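Local coordinates for protein FeeM (Uncultured bacterium, PDB 2G0B) that probably catalyses the transfer of a long-chain fatty acyl group from acyl carrier protein to the amino group of tyrosine, giving N-acyl-tyrosine, at residues A[10-15]-A[49-54]; A[19-24]-A[61-66]; A[93-98]-A[137-142]. One frame throughout, in Å; residues are numbered along the deposited sequence.

Contact 1. Residues A[10-15]-A[49-54]; sequences RILVAP and ATTFGL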
ATOM      1  N   ARG A  10       6.595 -10.768  -6.469  1.00 39.80           N
ATOM      2  CA  ARG A  10       5.644 -11.224  -7.497  1.00 39.96           C
ATOM      3  C   ARG A  10       4.158 -11.082  -7.086  1.00 40.04           C
ATOM      4  O   ARG A  10       3.852 -10.809  -5.930  1.00 40.08           O
ATOM      5  CB  ARG A  10       5.948 -12.663  -7.905  1.00 39.89           C
ATOM      6  CG  ARG A  10       5.646 -13.668  -6.845  1.00 39.73           C
ATOM      7  CD  ARG A  10       5.737 -15.078  -7.319  1.00 39.74           C
ATOM      8  NE  ARG A  10       5.224 -15.997  -6.320  1.00 39.68           N
ATOM      9  CZ  ARG A  10       5.977 -16.828  -5.616  1.00 40.31           C
ATOM     10  NH1 ARG A  10       7.296 -16.871  -5.798  1.00 40.64           N
ATOM     11  NH2 ARG A  10       5.418 -17.622  -4.728  1.00 40.55           N
ATOM     12  N   ILE A  11       3.254 -11.254  -8.052  1.00 40.05           N
ATOM     13  CA  ILE A  11       1.818 -11.231  -7.780  1.00 40.13           C
ATOM     14  C   ILE A  11       1.447 -12.495  -7.031  1.00 40.10           C
ATOM     15  O   ILE A  11       1.881 -13.572  -7.396  1.00 40.28           O
ATOM     16  CB  ILE A  11       1.007 -11.126  -9.114  1.00 40.21           C
ATOM     17  CG1 ILE A  11       1.126  -9.713  -9.705  1.00 40.46           C
ATOM     18  CG2 ILE A  11      -0.465 -11.491  -8.901  1.00 40.10           C
ATOM     19  CD1 ILE A  11       0.572  -9.561 -11.128  1.00 40.47           C
ATOM     20  N   LEU A  12       0.680 -12.360  -5.960  1.00 40.05           N
ATOM     21  CA  LEU A  12       0.250 -13.526  -5.205  1.00 40.13           C
ATOM     22  C   LEU A  12      -1.018 -14.128  -5.808  1.00 40.20           C
ATOM     23  O   LEU A  12      -2.048 -13.462  -5.895  1.00 40.40           O
ATOM     24  CB  LEU A  12       0.053 -13.173  -3.732  1.00 40.08           C
ATOM     25  CG  LEU A  12       1.308 -12.701  -2.995  1.00 40.08           C
ATOM     26  CD1 LEU A  12       1.051 -12.658  -1.522  1.00 40.47           C
ATOM     27  CD2 LEU A  12       2.509 -13.591  -3.295  1.00 39.69           C
ATOM     28  N   VAL A  13      -0.934 -15.391  -6.223  1.00 40.26           N
ATOM     29  CA  VAL A  13      -2.026 -16.044  -6.962  1.00 40.26           C
ATOM     30  C   VAL A  13      -2.624 -17.243  -6.203  1.00 40.20           C
ATOM     31  O   VAL A  13      -3.846 -17.375  -6.108  1.00 40.12           O
ATOM     32  CB  VAL A  13      -1.565 -16.470  -8.394  1.00 40.29           C
ATOM     33  CG1 VAL A  13      -2.651 -17.273  -9.115  1.00 40.63           C
ATOM     34  CG2 VAL A  13      -1.179 -15.248  -9.217  1.00 40.21           C
ATOM     35  N   ALA A  14      -1.760 -18.098  -5.659  1.00 40.20           N
ATOM     36  CA  ALA A  14      -2.202 -19.280  -4.912  1.00 40.16           C
ATOM     37  C   ALA A  14      -2.868 -18.913  -3.564  1.00 40.11           C
ATOM     38  O   ALA A  14      -2.364 -18.064  -2.841  1.00 40.05           O
ATOM     39  CB  ALA A  14      -1.038 -20.224  -4.695  1.00 40.08           C
ATOM     40  N   PRO A  15      -4.005 -19.554  -3.248  1.00 40.13           N
ATOM     41  CA  PRO A  15      -4.736 -19.311  -1.990  1.00 40.10           C
ATOM     42  C   PRO A  15      -3.891 -19.385  -0.712  1.00 40.08           C
ATOM     43  O   PRO A  15      -4.169 -18.647   0.228  1.00 40.04           O
ATOM     44  CB  PRO A  15      -5.785 -20.420  -1.987  1.00 40.05           C
ATOM     45  CG  PRO A  15      -6.040 -20.672  -3.411  1.00 40.14           C
ATOM     46  CD  PRO A  15      -4.712 -20.532  -4.099  1.00 40.14           C
ATOM     47  N   ALA A  49      -9.145  -5.981  -6.794  1.00 40.42           N
ATOM     48  CA  ALA A  49      -7.963  -5.980  -5.938  1.00 40.29           C
ATOM     49  C   ALA A  49      -6.832  -6.858  -6.489  1.00 40.32           C
ATOM     50  O   ALA A  49      -7.069  -7.753  -7.298  1.00 40.47           O
ATOM     51  CB  ALA A  49      -8.328  -6.388  -4.534  1.00 40.16           C
ATOM     52  N   THR A  50      -5.603  -6.570  -6.057  1.00 40.23           N
ATOM     53  CA  THR A  50      -4.418  -7.312  -6.481  1.00 40.21           C
ATOM     54  C   THR A  50      -3.403  -7.329  -5.351  1.00 40.10           C
ATOM     55  O   THR A  50      -3.054  -6.291  -4.834  1.00 40.15           O
ATOM     56  CB  THR A  50      -3.795  -6.656  -7.745  1.00 40.23           C
ATOM     57  OG1 THR A  50      -4.676  -6.828  -8.859  1.00 40.44           O
ATOM     58  CG2 THR A  50      -2.544  -7.398  -8.185  1.00 40.18           C
ATOM     59  N   THR A  51      -2.939  -8.515  -4.968  1.00 40.06           N
ATOM     60  CA  THR A  51      -1.964  -8.645  -3.885  1.00 40.00           C
ATOM     61  C   THR A  51      -0.571  -9.011  -4.411  1.00 40.07           C
ATOM     62  O   THR A  51      -0.415  -9.936  -5.211  1.00 40.10           O
ATOM     63  CB  THR A  51      -2.432  -9.695  -2.850  1.00 40.00           C
ATOM     64  OG1 THR A  51      -3.702  -9.317  -2.308  1.00 40.04           O
ATOM     65  CG2 THR A  51      -1.512  -9.704  -1.632  1.00 39.93           C
ATOM     66  N   PHE A  52       0.434  -8.271  -3.959  1.00 40.05           N
ATOM     67  CA  PHE A  52       1.820  -8.568  -4.274  1.00 40.09           C
ATOM     68  C   PHE A  52       2.493  -9.167  -3.044  1.00 40.15           C
ATOM     69  O   PHE A  52       2.015  -8.990  -1.919  1.00 40.32           O
ATOM     70  CB  PHE A  52       2.557  -7.304  -4.713  1.00 40.03           C
ATOM     71  CG  PHE A  52       1.949  -6.632  -5.897  1.00 40.03           C
ATOM     72  CD1 PHE A  52       2.164  -7.120  -7.178  1.00 40.40           C
ATOM     73  CD2 PHE A  52       1.161  -5.510  -5.740  1.00 40.10           C
ATOM     74  CE1 PHE A  52       1.596  -6.494  -8.285  1.00 40.41           C
ATOM     75  CE2 PHE A  52       0.589  -4.883  -6.838  1.00 40.32           C
ATOM     76  CZ  PHE A  52       0.804  -5.378  -8.112  1.00 40.30           C
ATOM     77  N   GLY A  53       3.591  -9.882  -3.258  1.00 39.97           N
ATOM     78  CA  GLY A  53       4.319 -10.495  -2.174  1.00 39.88           C
ATOM     79  C   GLY A  53       5.817 -10.373  -2.339  1.00 39.98           C
ATOM     80  O   GLY A  53       6.320 -10.156  -3.437  1.00 40.01           O
ATOM     81  N   LEU A  54       6.526 -10.521  -1.232  1.00 39.96           N
ATOM     82  CA  LEU A  54       7.962 -10.406  -1.210  1.00 39.89           C
ATOM     83  C   LEU A  54       8.515 -11.607  -0.498  1.00 39.91           C
ATOM     84  O   LEU A  54       8.179 -11.859   0.658  1.00 40.00           O
ATOM     85  CB  LEU A  54       8.370  -9.129  -0.487  1.00 39.96           C
ATOM     86  CG  LEU A  54       9.817  -8.646  -0.597  1.00 39.96           C
ATOM     87  CD1 LEU A  54      10.305  -8.631  -2.030  1.00 39.80           C
ATOM     88  CD2 LEU A  54       9.948  -7.278   0.019  1.00 39.81           C
TER
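A short antiparallel ladder joins edge strand 7-11 to strand 49-56 at one border of the mixed sheet of this GNAT-like (acetyltransferase-clan) fold. In the hydrogen-bonded pair Arg10 and Gly53, Arg10 N donates to Gly53 O at 3.1 Å, and Gly53 N returns a bond of 2.8 Å to Arg10 O, which it meets almost along the C=O axis. Ile11 and Phe52 follow as a non-hydrogen-bonded pair, and Leu12 N then reaches Thr51 O at 2.8 Å in a nearly straight bond (169° at the hydrogen). Ile11 points away from strand 49-56 and lies alongside Phe52, both pointing the same way, so that Ile11 CG1 comes within 3.5 Å of Phe52 CE1, oblique to the ring. Beyond the ring, Phe52 packs on Leu123 and Met126 of helix 121-133. The guanidinium of Arg10 bridges to Glu17 and lies in a cation-pi contact with Phe55. Leu12 points inward between the ladder and helix 15-31, where it touches Ala21. Its CG stands beside the backbone N (chi1 -62°), which lays the two methyls over strand 49-56: Leu12 CD2 rests on Gly53 CA at 3.8 Å, and Leu12 CD1 approaches the methyl Thr51 CG2 at 3.9 Å.

Contact 2. Residues A[19-24]-A[61-66]; sequences DAARRI and YGTISI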
ATOM      1  N   ASP A  19      -3.193 -16.354   2.029  1.00 40.09           N
ATOM      2  CA  ASP A  19      -3.434 -16.627   3.445  1.00 40.15           C
ATOM      3  C   ASP A  19      -2.225 -16.198   4.256  1.00 40.13           C
ATOM      4  O   ASP A  19      -2.364 -15.635   5.348  1.00 40.10           O
ATOM      5  CB  ASP A  19      -3.668 -18.126   3.674  1.00 40.21           C
ATOM      6  CG  ASP A  19      -5.085 -18.569   3.347  1.00 40.28           C
ATOM      7  OD1 ASP A  19      -5.998 -17.719   3.234  1.00 40.50           O
ATOM      8  OD2 ASP A  19      -5.375 -19.769   3.193  1.00 40.46           O
ATOM      9  N   ALA A  20      -1.038 -16.491   3.714  1.00 40.12           N
ATOM     10  CA  ALA A  20       0.230 -16.150   4.344  1.00 40.17           C
ATOM     11  C   ALA A  20       0.439 -14.648   4.356  1.00 40.14           C
ATOM     12  O   ALA A  20       1.017 -14.103   5.297  1.00 40.23           O
ATOM     13  CB  ALA A  20       1.381 -16.841   3.633  1.00 40.10           C
ATOM     14  N   ALA A  21      -0.032 -13.985   3.302  1.00 40.10           N
ATOM     15  CA  ALA A  21       0.019 -12.536   3.218  1.00 40.05           C
ATOM     16  C   ALA A  21      -0.860 -11.916   4.301  1.00 40.08           C
ATOM     17  O   ALA A  21      -0.427 -11.009   5.004  1.00 40.18           O
ATOM     18  CB  ALA A  21      -0.400 -12.071   1.845  1.00 39.94           C
ATOM     19  N   ARG A  22      -2.070 -12.455   4.468  1.00 40.03           N
ATOM     20  CA  ARG A  22      -2.987 -12.009   5.518  1.00 40.06           C
ATOM     21  C   ARG A  22      -2.415 -12.233   6.916  1.00 40.07           C
ATOM     22  O   ARG A  22      -2.675 -11.460   7.828  1.00 40.05           O
ATOM     23  CB  ARG A  22      -4.327 -12.721   5.395  1.00 40.03           C
ATOM     24  CG  ARG A  22      -5.482 -11.962   6.023  1.00 40.22           C
ATOM     25  CD  ARG A  22      -6.798 -12.702   6.006  1.00 40.44           C
ATOM     26  NE  ARG A  22      -7.092 -13.209   4.673  1.00 40.80           N
ATOM     27  CZ  ARG A  22      -7.244 -14.493   4.378  1.00 40.76           C
ATOM     28  NH1 ARG A  22      -7.155 -15.413   5.328  1.00 40.62           N
ATOM     29  NH2 ARG A  22      -7.481 -14.860   3.129  1.00 40.88           N
ATOM     30  N   ARG A  23      -1.638 -13.301   7.064  1.00 40.23           N
ATOM     31  CA  ARG A  23      -0.986 -13.632   8.323  1.00 40.16           C
ATOM     32  C   ARG A  23       0.087 -12.630   8.708  1.00 40.18           C
ATOM     33  O   ARG A  23       0.228 -12.293   9.884  1.00 40.21           O
ATOM     34  CB  ARG A  23      -0.375 -15.005   8.246  1.00 40.09           C
ATOM     35  CG  ARG A  23      -0.865 -15.900   9.286  1.00 40.27           C
ATOM     36  CD  ARG A  23       0.106 -16.169  10.392  1.00 40.50           C
ATOM     37  NE  ARG A  23      -0.534 -17.006  11.402  1.00 41.21           N
ATOM     38  CZ  ARG A  23       0.053 -18.016  12.030  1.00 40.90           C
ATOM     39  NH1 ARG A  23       1.317 -18.312  11.783  1.00 40.78           N
ATOM     40  NH2 ARG A  23      -0.628 -18.722  12.925  1.00 40.66           N
ATOM     41  N   ILE A  24       0.856 -12.176   7.719  1.00 40.05           N
ATOM     42  CA  ILE A  24       1.854 -11.158   7.957  1.00 40.02           C
ATOM     43  C   ILE A  24       1.156  -9.886   8.408  1.00 40.03           C
ATOM     44  O   ILE A  24       1.501  -9.337   9.448  1.00 40.05           O
ATOM     45  CB  ILE A  24       2.729 -10.923   6.708  1.00 39.96           C
ATOM     46  CG1 ILE A  24       3.586 -12.146   6.438  1.00 40.12           C
ATOM     47  CG2 ILE A  24       3.652  -9.731   6.909  1.00 40.04           C
ATOM     48  CD1 ILE A  24       3.955 -12.307   5.015  1.00 40.35           C
ATOM     49  N   TYR A  61       7.758 -12.808   3.281  1.00 39.80           N
ATOM     50  CA  TYR A  61       8.012 -11.940   4.417  1.00 39.94           C
ATOM     51  C   TYR A  61       7.344 -10.585   4.340  1.00 40.02           C
ATOM     52  O   TYR A  61       7.235  -9.894   5.347  1.00 40.12           O
ATOM     53  CB  TYR A  61       9.515 -11.817   4.723  1.00 39.98           C
ATOM     54  CG  TYR A  61      10.350 -10.993   3.760  1.00 40.12           C
ATOM     55  CD1 TYR A  61      10.594  -9.636   3.998  1.00 40.00           C
ATOM     56  CD2 TYR A  61      10.981 -11.593   2.665  1.00 40.12           C
ATOM     57  CE1 TYR A  61      11.401  -8.887   3.143  1.00 40.12           C
ATOM     58  CE2 TYR A  61      11.796 -10.854   1.803  1.00 40.07           C
ATOM     59  CZ  TYR A  61      12.004  -9.503   2.051  1.00 40.30           C
ATOM     60  OH  TYR A  61      12.793  -8.759   1.210  1.00 40.28           O
ATOM     61  N   GLY A  62       6.873 -10.214   3.161  1.00 40.04           N
ATOM     62  CA  GLY A  62       6.279  -8.906   2.980  1.00 39.98           C
ATOM     63  C   GLY A  62       5.216  -8.914   1.931  1.00 40.01           C
ATOM     64  O   GLY A  62       5.268  -9.702   1.000  1.00 40.17           O
ATOM     65  N   THR A  63       4.242  -8.030   2.075  1.00 40.08           N
ATOM     66  CA  THR A  63       3.116  -7.988   1.154  1.00 40.00           C
ATOM     67  C   THR A  63       2.562  -6.586   0.992  1.00 39.98           C
ATOM     68  O   THR A  63       2.699  -5.750   1.881  1.00 40.05           O
ATOM     69  CB  THR A  63       2.010  -8.965   1.606  1.00 40.00           C
ATOM     70  OG1 THR A  63       0.841  -8.755   0.816  1.00 40.66           O
ATOM     71  CG2 THR A  63       1.536  -8.656   3.020  1.00 39.81           C
ATOM     72  N   ILE A  64       1.972  -6.328  -0.169  1.00 40.00           N
ATOM     73  CA  ILE A  64       1.275  -5.069  -0.444  1.00 40.00           C
ATOM     74  C   ILE A  64       0.157  -5.328  -1.445  1.00 39.97           C
ATOM     75  O   ILE A  64       0.305  -6.141  -2.348  1.00 40.03           O
ATOM     76  CB  ILE A  64       2.274  -3.951  -0.956  1.00 39.93           C
ATOM     77  CG1 ILE A  64       1.663  -2.560  -0.803  1.00 39.83           C
ATOM     78  CG2 ILE A  64       2.711  -4.194  -2.403  1.00 40.03           C
ATOM     79  CD1 ILE A  64       2.685  -1.441  -0.756  1.00 39.64           C
ATOM     80  N   SER A  65      -0.980  -4.686  -1.248  1.00 40.06           N
ATOM     81  CA  SER A  65      -2.084  -4.823  -2.189  1.00 40.16           C
ATOM     82  C   SER A  65      -2.529  -3.481  -2.759  1.00 40.16           C
ATOM     83  O   SER A  65      -2.170  -2.425  -2.252  1.00 40.19           O
ATOM     84  CB  SER A  65      -3.270  -5.546  -1.548  1.00 40.20           C
ATOM     85  OG  SER A  65      -2.881  -6.771  -0.961  1.00 40.35           O
ATOM     86  N   ILE A  66      -3.305  -3.543  -3.828  1.00 40.24           N
ATOM     87  CA  ILE A  66      -3.866  -2.354  -4.446  1.00 40.39           C
ATOM     88  C   ILE A  66      -5.327  -2.622  -4.826  1.00 40.41           C
ATOM     89  O   ILE A  66      -5.633  -3.654  -5.417  1.00 40.51           O
ATOM     90  CB  ILE A  66      -3.009  -1.919  -5.681  1.00 40.43           C
ATOM     91  CG1 ILE A  66      -3.772  -0.931  -6.560  1.00 40.73           C
ATOM     92  CG2 ILE A  66      -2.555  -3.117  -6.499  1.00 40.31           C
ATOM     93  CD1 ILE A  66      -2.877   0.102  -7.209  1.00 41.17           C
TER
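Thr63 points toward the helix and meets Ala21 where helix 15-31 passes over strand 59-68, the helix segment running almost square to the strand segment (99°) with 8.0 Å between the axes. Thr63 OG1 is anti to the backbone N (chi1 171°), so CG2 takes the crowded place between N and the carbonyl carbon. The two branches therefore divide over Ala21: Thr63 OG1 lies 3.7 Å from the methyl Ala21 CB in plain van der Waals contact, while Thr63 CG2 touches the carbonyl Ala21 O, also at 3.7 Å. The hydroxyl is satisfied within the sheet by Phe52 O. One helix turn on, Ile24 points toward the strand. Its CG1 stands beside the backbone N and the chain extends from there, bringing the tip Ile24 CD1 to 3.9 Å from the carbonyl carbon Tyr61 C, whereas Ile24 CG2 faces Tyr61 O. The tip meets backbone, Tyr61 C and Gly62 N; the Tyr61 side chain turns away and its hydroxyl bonds Lys7. No hydrogen bond links helix and strand. Away from the strand, Arg22 NH2 makes a salt bridge to Asp19 OD1, 3.2 Å, with weak hydrogen-bond geometry. Tyr61 and Gly62 together oppose Leu54 in a classic beta bulge, and helix 15-31 laid across this face of the central sheet is consistent with the GNAT-like fold of the acetyltransferase clan.

Contact 3. Residues A[93-98]-A[137-142]; sequences KLAEVV and DYLCIS. With NLT (N-dodecanoyl-L-tyrosine), chain I.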
ATOM      1  N   LYS A  93      -9.461   7.911 -12.581  1.00 39.96           N
ATOM      2  CA  LYS A  93      -9.189   6.569 -12.126  1.00 39.97           C
ATOM      3  C   LYS A  93      -8.399   6.630 -10.830  1.00 40.03           C
ATOM      4  O   LYS A  93      -7.276   7.130 -10.796  1.00 40.16           O
ATOM      5  CB  LYS A  93      -8.433   5.771 -13.192  1.00 39.95           C
ATOM      6  CG  LYS A  93      -8.565   4.273 -13.025  1.00 39.90           C
ATOM      7  CD  LYS A  93      -8.062   3.527 -14.224  1.00 39.82           C
ATOM      8  CE  LYS A  93      -8.062   2.044 -13.941  1.00 40.07           C
ATOM      9  NZ  LYS A  93      -8.750   1.259 -14.992  1.00 40.65           N
ATOM     10  N   LEU A  94      -9.020   6.176  -9.750  1.00 40.06           N
ATOM     11  CA  LEU A  94      -8.355   6.126  -8.457  1.00 40.04           C
ATOM     12  C   LEU A  94      -8.072   4.696  -8.044  1.00 40.04           C
ATOM     13  O   LEU A  94      -8.733   3.759  -8.497  1.00 40.02           O
ATOM     14  CB  LEU A  94      -9.193   6.817  -7.377  1.00 40.01           C
ATOM     15  CG  LEU A  94      -9.850   8.149  -7.709  1.00 39.94           C
ATOM     16  CD1 LEU A  94     -10.757   8.561  -6.573  1.00 40.12           C
ATOM     17  CD2 LEU A  94      -8.811   9.217  -7.984  1.00 39.89           C
ATOM     18  N   ALA A  95      -7.065   4.535  -7.196  1.00 40.09           N
ATOM     19  CA  ALA A  95      -6.736   3.248  -6.613  1.00 40.14           C
ATOM     20  C   ALA A  95      -6.069   3.480  -5.283  1.00 40.21           C
ATOM     21  O   ALA A  95      -5.296   4.422  -5.125  1.00 40.30           O
ATOM     22  CB  ALA A  95      -5.831   2.464  -7.528  1.00 40.16           C
ATOM     23  N   GLU A  96      -6.399   2.652  -4.307  1.00 40.28           N
ATOM     24  CA  GLU A  96      -5.811   2.790  -2.992  1.00 40.38           C
ATOM     25  C   GLU A  96      -4.828   1.665  -2.754  1.00 40.39           C
ATOM     26  O   GLU A  96      -5.153   0.494  -2.965  1.00 40.52           O
ATOM     27  CB  GLU A  96      -6.893   2.817  -1.910  1.00 40.35           C
ATOM     28  CG  GLU A  96      -6.361   2.534  -0.516  1.00 40.94           C
ATOM     29  CD  GLU A  96      -7.243   3.068   0.611  1.00 41.75           C
ATOM     30  OE1 GLU A  96      -6.683   3.391   1.692  1.00 42.16           O
ATOM     31  OE2 GLU A  96      -8.485   3.141   0.443  1.00 41.57           O
ATOM     32  N   VAL A  97      -3.607   2.024  -2.366  1.00 40.37           N
ATOM     33  CA  VAL A  97      -2.604   1.040  -1.987  1.00 40.30           C
ATOM     34  C   VAL A  97      -2.801   0.702  -0.519  1.00 40.42           C
ATOM     35  O   VAL A  97      -2.795   1.587   0.350  1.00 40.54           O
ATOM     36  CB  VAL A  97      -1.175   1.543  -2.231  1.00 40.23           C
ATOM     37  CG1 VAL A  97      -0.210   0.417  -2.106  1.00 40.25           C
ATOM     38  CG2 VAL A  97      -1.062   2.162  -3.601  1.00 40.04           C
ATOM     39  N   VAL A  98      -2.938  -0.586  -0.242  1.00 40.43           N
ATOM     40  CA  VAL A  98      -3.493  -1.034   1.014  1.00 40.31           C
ATOM     41  C   VAL A  98      -2.792  -2.332   1.533  1.00 40.32           C
ATOM     42  O   VAL A  98      -2.117  -3.028   0.762  1.00 40.21           O
ATOM     43  CB  VAL A  98      -5.023  -1.209   0.815  1.00 40.21           C
ATOM     44  CG1 VAL A  98      -5.452  -2.661   0.877  1.00 40.45           C
ATOM     45  CG2 VAL A  98      -5.785  -0.355   1.754  1.00 40.11           C
ATOM     46  N   ASP A 137      -4.877   7.346 -12.535  1.00 40.33           N
ATOM     47  CA  ASP A 137      -4.564   8.764 -12.368  1.00 40.43           C
ATOM     48  C   ASP A 137      -3.980   9.068 -10.980  1.00 40.42           C
ATOM     49  O   ASP A 137      -2.855   9.559 -10.868  1.00 40.46           O
ATOM     50  CB  ASP A 137      -5.802   9.632 -12.629  1.00 40.39           C
ATOM     51  CG  ASP A 137      -6.220   9.624 -14.082  1.00 40.48           C
ATOM     52  OD1 ASP A 137      -5.366   9.912 -14.953  1.00 40.41           O
ATOM     53  OD2 ASP A 137      -7.380   9.340 -14.452  1.00 40.58           O
ATOM     54  N   TYR A 138      -4.745   8.773  -9.930  1.00 40.40           N
ATOM     55  CA  TYR A 138      -4.299   9.043  -8.565  1.00 40.36           C
ATOM     56  C   TYR A 138      -4.142   7.791  -7.715  1.00 40.33           C
ATOM     57  O   TYR A 138      -5.074   6.994  -7.576  1.00 40.36           O
ATOM     58  CB  TYR A 138      -5.221  10.044  -7.881  1.00 40.29           C
ATOM     59  CG  TYR A 138      -5.032  11.454  -8.378  1.00 40.32           C
ATOM     60  CD1 TYR A 138      -5.892  12.006  -9.321  1.00 40.29           C
ATOM     61  CD2 TYR A 138      -3.983  12.234  -7.913  1.00 40.28           C
ATOM     62  CE1 TYR A 138      -5.707  13.306  -9.782  1.00 40.41           C
ATOM     63  CE2 TYR A 138      -3.794  13.528  -8.364  1.00 40.19           C
ATOM     64  CZ  TYR A 138      -4.653  14.059  -9.289  1.00 40.22           C
ATOM     65  OH  TYR A 138      -4.452  15.343  -9.725  1.00 40.47           O
ATOM     66  N   LEU A 139      -2.946   7.623  -7.164  1.00 40.20           N
ATOM     67  CA  LEU A 139      -2.646   6.538  -6.251  1.00 40.13           C
ATOM     68  C   LEU A 139      -2.791   7.045  -4.820  1.00 40.13           C
ATOM     69  O   LEU A 139      -2.009   7.860  -4.372  1.00 40.14           O
ATOM     70  CB  LEU A 139      -1.221   6.057  -6.495  1.00 40.14           C
ATOM     71  CG  LEU A 139      -0.903   4.574  -6.437  1.00 40.15           C
ATOM     72  CD1 LEU A 139      -1.997   3.749  -7.048  1.00 40.22           C
ATOM     73  CD2 LEU A 139       0.386   4.329  -7.159  1.00 40.59           C
ATOM     74  N   CYS A 140      -3.801   6.562  -4.108  1.00 40.26           N
ATOM     75  CA  CYS A 140      -4.098   7.066  -2.764  1.00 40.54           C
ATOM     76  C   CYS A 140      -3.588   6.162  -1.625  1.00 40.47           C
ATOM     77  O   CYS A 140      -3.546   4.935  -1.762  1.00 40.50           O
ATOM     78  CB  CYS A 140      -5.591   7.287  -2.617  1.00 40.56           C
ATOM     79  SG  CYS A 140      -6.350   8.210  -3.968  1.00 42.04           S
ATOM     80  N   ILE A 141      -3.195   6.779  -0.510  1.00 40.34           N
ATOM     81  CA  ILE A 141      -2.727   6.036   0.670  1.00 40.39           C
ATOM     82  C   ILE A 141      -3.224   6.648   1.961  1.00 40.51           C
ATOM     83  O   ILE A 141      -3.258   7.872   2.109  1.00 40.68           O
ATOM     84  CB  ILE A 141      -1.144   5.916   0.723  1.00 40.35           C
ATOM     85  CG1 ILE A 141      -0.466   7.272   0.529  1.00 40.31           C
ATOM     86  CG2 ILE A 141      -0.627   4.884  -0.275  1.00 40.02           C
ATOM     87  CD1 ILE A 141       0.985   7.290   0.901  1.00 40.27           C
ATOM     88  N   SER A 142      -3.623   5.802   2.898  1.00 40.49           N
ATOM     89  CA  SER A 142      -3.905   6.275   4.243  1.00 40.51           C
ATOM     90  C   SER A 142      -2.913   5.612   5.163  1.00 40.31           C
ATOM     91  O   SER A 142      -2.878   4.391   5.281  1.00 40.28           O
ATOM     92  CB  SER A 142      -5.342   5.979   4.650  1.00 40.53           C
ATOM     93  OG  SER A 142      -5.615   4.602   4.535  1.00 41.87           O
TER
HETATM   94  N   NLT I 400      -2.142   1.607   5.389  1.00 41.30           N
HETATM   95  C1  NLT I 400      -1.078   1.164   4.708  1.00 41.25           C
HETATM   96  OL  NLT I 400      -0.724  -0.010   4.690  1.00 41.83           O
HETATM   97  C2  NLT I 400      -0.286   2.221   3.954  1.00 41.04           C
HETATM   98  C3  NLT I 400       0.106   1.774   2.539  1.00 40.69           C
HETATM   99  C4  NLT I 400       1.320   2.557   2.013  1.00 40.47           C
HETATM  100  C5  NLT I 400       1.727   2.089   0.612  1.00 40.17           C
HETATM  101  C6  NLT I 400       2.680   3.057  -0.087  1.00 39.76           C
HETATM  102  C7  NLT I 400       2.783   2.767  -1.586  1.00 39.86           C
HETATM  103  C8  NLT I 400       4.040   3.387  -2.185  1.00 40.29           C
HETATM  104  C9  NLT I 400       4.150   3.178  -3.702  1.00 41.18           C
HETATM  105  C10 NLT I 400       4.692   4.459  -4.334  1.00 41.95           C
HETATM  106  C11 NLT I 400       4.739   4.440  -5.862  1.00 41.97           C
HETATM  107  C12 NLT I 400       5.556   5.629  -6.370  1.00 41.88           C
HETATM  108  CA  NLT I 400      -2.972   0.783   6.268  1.00 41.48           C
HETATM  109  CB  NLT I 400      -4.066   1.633   6.906  1.00 41.31           C
HETATM  110  CG  NLT I 400      -3.591   2.275   8.192  1.00 40.55           C
HETATM  111  CD2 NLT I 400      -3.156   1.490   9.252  1.00 39.54           C
HETATM  112  CE2 NLT I 400      -2.724   2.085  10.424  1.00 39.17           C
HETATM  113  CZ  NLT I 400      -2.741   3.460  10.544  1.00 39.63           C
HETATM  114  CE1 NLT I 400      -3.170   4.250   9.486  1.00 39.76           C
HETATM  115  CD1 NLT I 400      -3.598   3.658   8.309  1.00 39.72           C
HETATM  116  OH  NLT I 400      -2.329   4.026  11.668  1.00 39.84           O
HETATM  117  C   NLT I 400      -3.661  -0.329   5.534  1.00 41.92           C
HETATM  118  O   NLT I 400      -4.068  -0.105   4.374  1.00 42.23           O
HETATM  119  O2  NLT I 400      -3.810  -1.441   6.103  1.00 42.22           O
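Val97, Leu139 and Ala95 make the apolar centre of a parallel strand pair, 94-102 beside 138-143, the pair that splays in GNAT-like folds to admit the substrates; the segment axes cross at 37°, 4.7 Å apart at closest. Val97 CG2, beside its own backbone N, meets Leu139 CG at 3.7 Å as the two side chains cross obliquely, and Val127 of helix 121-133 covers both. Val97 CG1 points instead at the acyl chain of the bound N-dodecanoyl-tyrosine, 3.7 Å from NLT C5. Ile141 CG2 touches the same NLT C5, so both strands line the acyl part of the ligand pocket. On the other face Leu94 and Tyr138 lie side by side, and Trp87 of helix 77-89 stacks on the Tyr138 ring. Between the faces runs the ladder: Tyr138 O accepts from Ala95 N, Cys140 O accepts from Val97 N, and Cys140 N to Ala95 O, 2.8 Å and 175° at the hydrogen, is its straightest bond. At the N-terminal end of the pair Lys93 O is gripped by two donors, Asp137 N and Tyr138 N, while Asp137 OD2 takes Lys93 N on its anti lone pair at 3.1 Å. At the opposite end the carboxylate of Glu96 is held by Met76 N on OE2 and by Ser142 OG on OE1. Beside it the product's amide NLT N donates to Ser142 O at 2.9 Å, 174° at the hydrogen.

Overall arrangement
All three contacts share one sheet. Contacts 1 and 2 interlock, their centres about 8 Å apart: strand 49-56 continues the ladder into strand 59-68 through two probable hydrogen bonds, Phe52 N to Ile64 O and Leu54 N to Gly62 O, each 2.7 Å. Contact 3 lies on the opposite side of the chain's centre from contact 2; its centre is about 18 Å from those of contacts 1 and 2. Contact 2 still touches contact 3, Val98 N probably donating to Ser65 O at 2.8 Å, while contact 1 stays about 7 Å off at the nearest atoms. Proximity to the product falls off along the sheet: contact 3 binds it, Ile64 of contact 2 touches it, and the side chains of Thr63 and Phe52 are about 9 Å from it.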